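Local coordinates for hypothetical protein (Bacteroides eggerthii, PDB 4JGL) that is of unknown function but adopts a streptavidin-like beta fold with two extra alpha helices and binds calcium in the crystal, at residues A[82-88]-A[100-106]. Where two conformers were deposited one is given. Residues are numbered along the deposited sequence.
Sequences TPGHFVM and TIKKSSM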
loop_
_atom_site.group_PDB
_atom_site.type_symbol
_atom_site.label_atom_id
_atom_site.label_comp_id
_atom_site.label_asym_id
_atom_site.label_seq_id
_atom_site.Cartn_x
_atom_site.Cartn_y
_atom_site.Cartn_z
ATOM N N THR A 82 3.053 -4.880 -9.723
ATOM C CA THR A 82 2.142 -4.936 -10.868
ATOM C C THR A 82 0.686 -4.886 -10.388
ATOM O O THR A 82 0.313 -5.610 -9.485
ATOM C CB THR A 82 2.358 -6.236 -11.659
ATOM O OG1 THR A 82 3.727 -6.311 -12.088
ATOM C CG2 THR A 82 1.415 -6.328 -12.863
ATOM N N PRO A 83 -0.136 -4.008 -10.970
ATOM C CA PRO A 83 -1.514 -3.899 -10.530
ATOM C C PRO A 83 -2.261 -5.215 -10.546
ATOM O O PRO A 83 -2.001 -6.073 -11.405
ATOM C CB PRO A 83 -2.132 -2.914 -11.518
ATOM C CG PRO A 83 -0.990 -2.102 -12.002
ATOM C CD PRO A 83 0.199 -3.000 -11.989
ATOM N N GLY A 84 -3.165 -5.365 -9.597
ATOM C CA GLY A 84 -3.962 -6.566 -9.459
ATOM C C GLY A 84 -5.434 -6.227 -9.371
ATOM O O GLY A 84 -6.138 -6.203 -10.376
ATOM N N HIS A 85 -5.890 -5.912 -8.159
ATOM C CA HIS A 85 -7.277 -5.594 -7.882
ATOM C C HIS A 85 -7.347 -4.371 -7.001
ATOM O O HIS A 85 -6.368 -3.985 -6.377
ATOM C CB HIS A 85 -7.982 -6.784 -7.217
ATOM C CG HIS A 85 -8.272 -7.898 -8.167
ATOM N ND1 HIS A 85 -7.289 -8.750 -8.617
ATOM C CD2 HIS A 85 -9.417 -8.263 -8.791
ATOM C CE1 HIS A 85 -7.825 -9.603 -9.479
ATOM N NE2 HIS A 85 -9.115 -9.337 -9.591
ATOM N N PHE A 86 -8.531 -3.785 -6.935
ATOM C CA PHE A 86 -8.847 -2.638 -6.098
ATOM C C PHE A 86 -10.041 -2.976 -5.234
ATOM O O PHE A 86 -11.083 -3.394 -5.741
ATOM C CB PHE A 86 -9.152 -1.430 -6.980
ATOM C CG PHE A 86 -9.547 -0.208 -6.203
ATOM C CD1 PHE A 86 -8.624 0.525 -5.501
ATOM C CD2 PHE A 86 -10.875 0.167 -6.151
ATOM C CE1 PHE A 86 -9.025 1.643 -4.750
ATOM C CE2 PHE A 86 -11.254 1.304 -5.449
ATOM C CZ PHE A 86 -10.323 2.003 -4.749
ATOM N N VAL A 87 -9.886 -2.787 -3.938
ATOM C CA VAL A 87 -10.923 -3.031 -2.968
ATOM C C VAL A 87 -11.345 -1.712 -2.375
ATOM O O VAL A 87 -10.501 -0.930 -1.940
ATOM C CB VAL A 87 -10.433 -3.935 -1.840
ATOM C CG1 VAL A 87 -11.544 -4.203 -0.827
ATOM C CG2 VAL A 87 -9.882 -5.242 -2.398
HETATM N N MSE A 88 -12.641 -1.446 -2.364
HETATM C CA MSE A 88 -13.178 -0.233 -1.779
HETATM C C MSE A 88 -13.997 -0.625 -0.555
HETATM O O MSE A 88 -14.806 -1.546 -0.619
HETATM C CB MSE A 88 -14.010 0.497 -2.836
HETATM C CG MSE A 88 -14.436 1.913 -2.492
HETATM SE SE MSE A 88 -15.151 2.890 -4.079
HETATM C CE MSE A 88 -16.863 1.984 -4.214
ATOM N N THR A 100 -16.413 -3.690 -1.974
ATOM C CA THR A 100 -16.518 -4.026 -3.384
ATOM C C THR A 100 -15.128 -4.205 -3.964
ATOM O O THR A 100 -14.162 -3.605 -3.471
ATOM C CB THR A 100 -17.300 -2.988 -4.173
ATOM O OG1 THR A 100 -16.661 -1.720 -4.074
ATOM C CG2 THR A 100 -18.734 -2.890 -3.702
ATOM N N ILE A 101 -15.042 -5.023 -4.999
ATOM C CA ILE A 101 -13.784 -5.392 -5.599
ATOM C C ILE A 101 -13.847 -5.210 -7.118
ATOM O O ILE A 101 -14.858 -5.560 -7.735
ATOM C CB ILE A 101 -13.420 -6.843 -5.235
ATOM C CG1 ILE A 101 -13.431 -7.047 -3.706
ATOM C CG2 ILE A 101 -12.110 -7.240 -5.859
ATOM C CD1 ILE A 101 -13.581 -8.535 -3.258
ATOM N N LYS A 102 -12.795 -4.627 -7.691
ATOM C CA LYS A 102 -12.654 -4.402 -9.132
ATOM C C LYS A 102 -11.283 -4.931 -9.563
ATOM O O LYS A 102 -10.311 -4.832 -8.818
ATOM C CB LYS A 102 -12.717 -2.896 -9.476
ATOM C CG LYS A 102 -14.035 -2.186 -9.185
ATOM C CD LYS A 102 -14.904 -2.074 -10.433
ATOM C CE LYS A 102 -15.728 -0.789 -10.429
ATOM N NZ LYS A 102 -16.258 -0.432 -11.792
ATOM N N LYS A 103 -11.177 -5.445 -10.770
ATOM C CA LYS A 103 -9.886 -5.758 -11.367
ATOM C C LYS A 103 -9.241 -4.458 -11.811
ATOM O O LYS A 103 -9.898 -3.668 -12.487
ATOM C CB LYS A 103 -10.083 -6.670 -12.586
ATOM C CG LYS A 103 -8.789 -7.167 -13.156
ATOM C CD LYS A 103 -9.014 -8.229 -14.235
ATOM C CE LYS A 103 -7.688 -8.833 -14.670
ATOM N NZ LYS A 103 -6.733 -7.791 -15.165
ATOM N N SER A 104 -7.977 -4.240 -11.469
ATOM C CA SER A 104 -7.241 -3.074 -11.899
ATOM C C SER A 104 -6.801 -3.248 -13.343
ATOM O O SER A 104 -6.442 -4.346 -13.769
ATOM C CB SER A 104 -5.985 -2.875 -11.055
ATOM O OG SER A 104 -6.292 -2.710 -9.687
ATOM N N SER A 105 -6.803 -2.155 -14.076
ATOM C CA SER A 105 -6.271 -2.144 -15.429
ATOM C C SER A 105 -4.785 -1.862 -15.403
ATOM O O SER A 105 -4.320 -0.971 -14.690
ATOM C CB SER A 105 -6.954 -1.035 -16.201
ATOM O OG SER A 105 -6.219 -0.696 -17.376
HETATM N N MSE A 106 -4.028 -2.601 -16.210
HETATM C CA MSE A 106 -2.618 -2.325 -16.399
HETATM C C MSE A 106 -2.331 -0.956 -17.023
HETATM O O MSE A 106 -1.245 -0.382 -16.861
HETATM C CB MSE A 106 -2.057 -3.406 -17.333
HETATM C CG MSE A 106 -1.977 -4.755 -16.718
HETATM SE SE MSE A 106 -0.774 -4.854 -15.273
HETATM C CE MSE A 106 0.917 -4.363 -16.162
HETATM O O HOH W 1 -4.021 -2.918 -8.063
HETATM O O HOH W 2 -5.609 -7.559 -12.757
HETATM O O HOH W 3 -13.909 -1.700 -5.804
HETATM O O HOH W 4 -17.395 -0.429 -1.713
#
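Residues 82-88 and 100-106 form part of an antiparallel beta hairpin, strands 78-92 and 96-103, at the surface of the streptavidin-like sheet. The axes of strand parts 82-88 and 100-103 approach to 4.6 Å, with 157° between their N-to-C directions. Two hydrogen-bonded pairs establish the register: Phe86 N to Lys102 O (2.8 Å) with Lys102 N to Phe86 O (2.9 Å), and Met88 N to Thr100 O (2.9 Å) with Thr100 N to Met88 O (3.0 Å). Gly84 and His85 both face Ile69 on strand 64-75, a classic beta bulge. At the bulge, Ser104 N still donates to Gly84 O (2.9 Å), while one water bridges Gly84 N, His85 O and Ser104 OG. Val87 and Ile101 share a face, with Val87 CG2 4.2 Å from Ile101 CG1, and both touch Leu163 of helix 158-165, one of the helices added to the fold. His85 ND1 is hydrogen-bonded to Tyr167 OH, and Lys103 CG lies over a face of the imidazole. Beyond the strand end, selenomethionine Met106 brings its SE within 3.9 Å of Pro83 CD. The chemistry implies that backbone hydrogen bonding sets the pairing, with apolar contacts on the helix-covered face and water satisfying polar groups at the bulge.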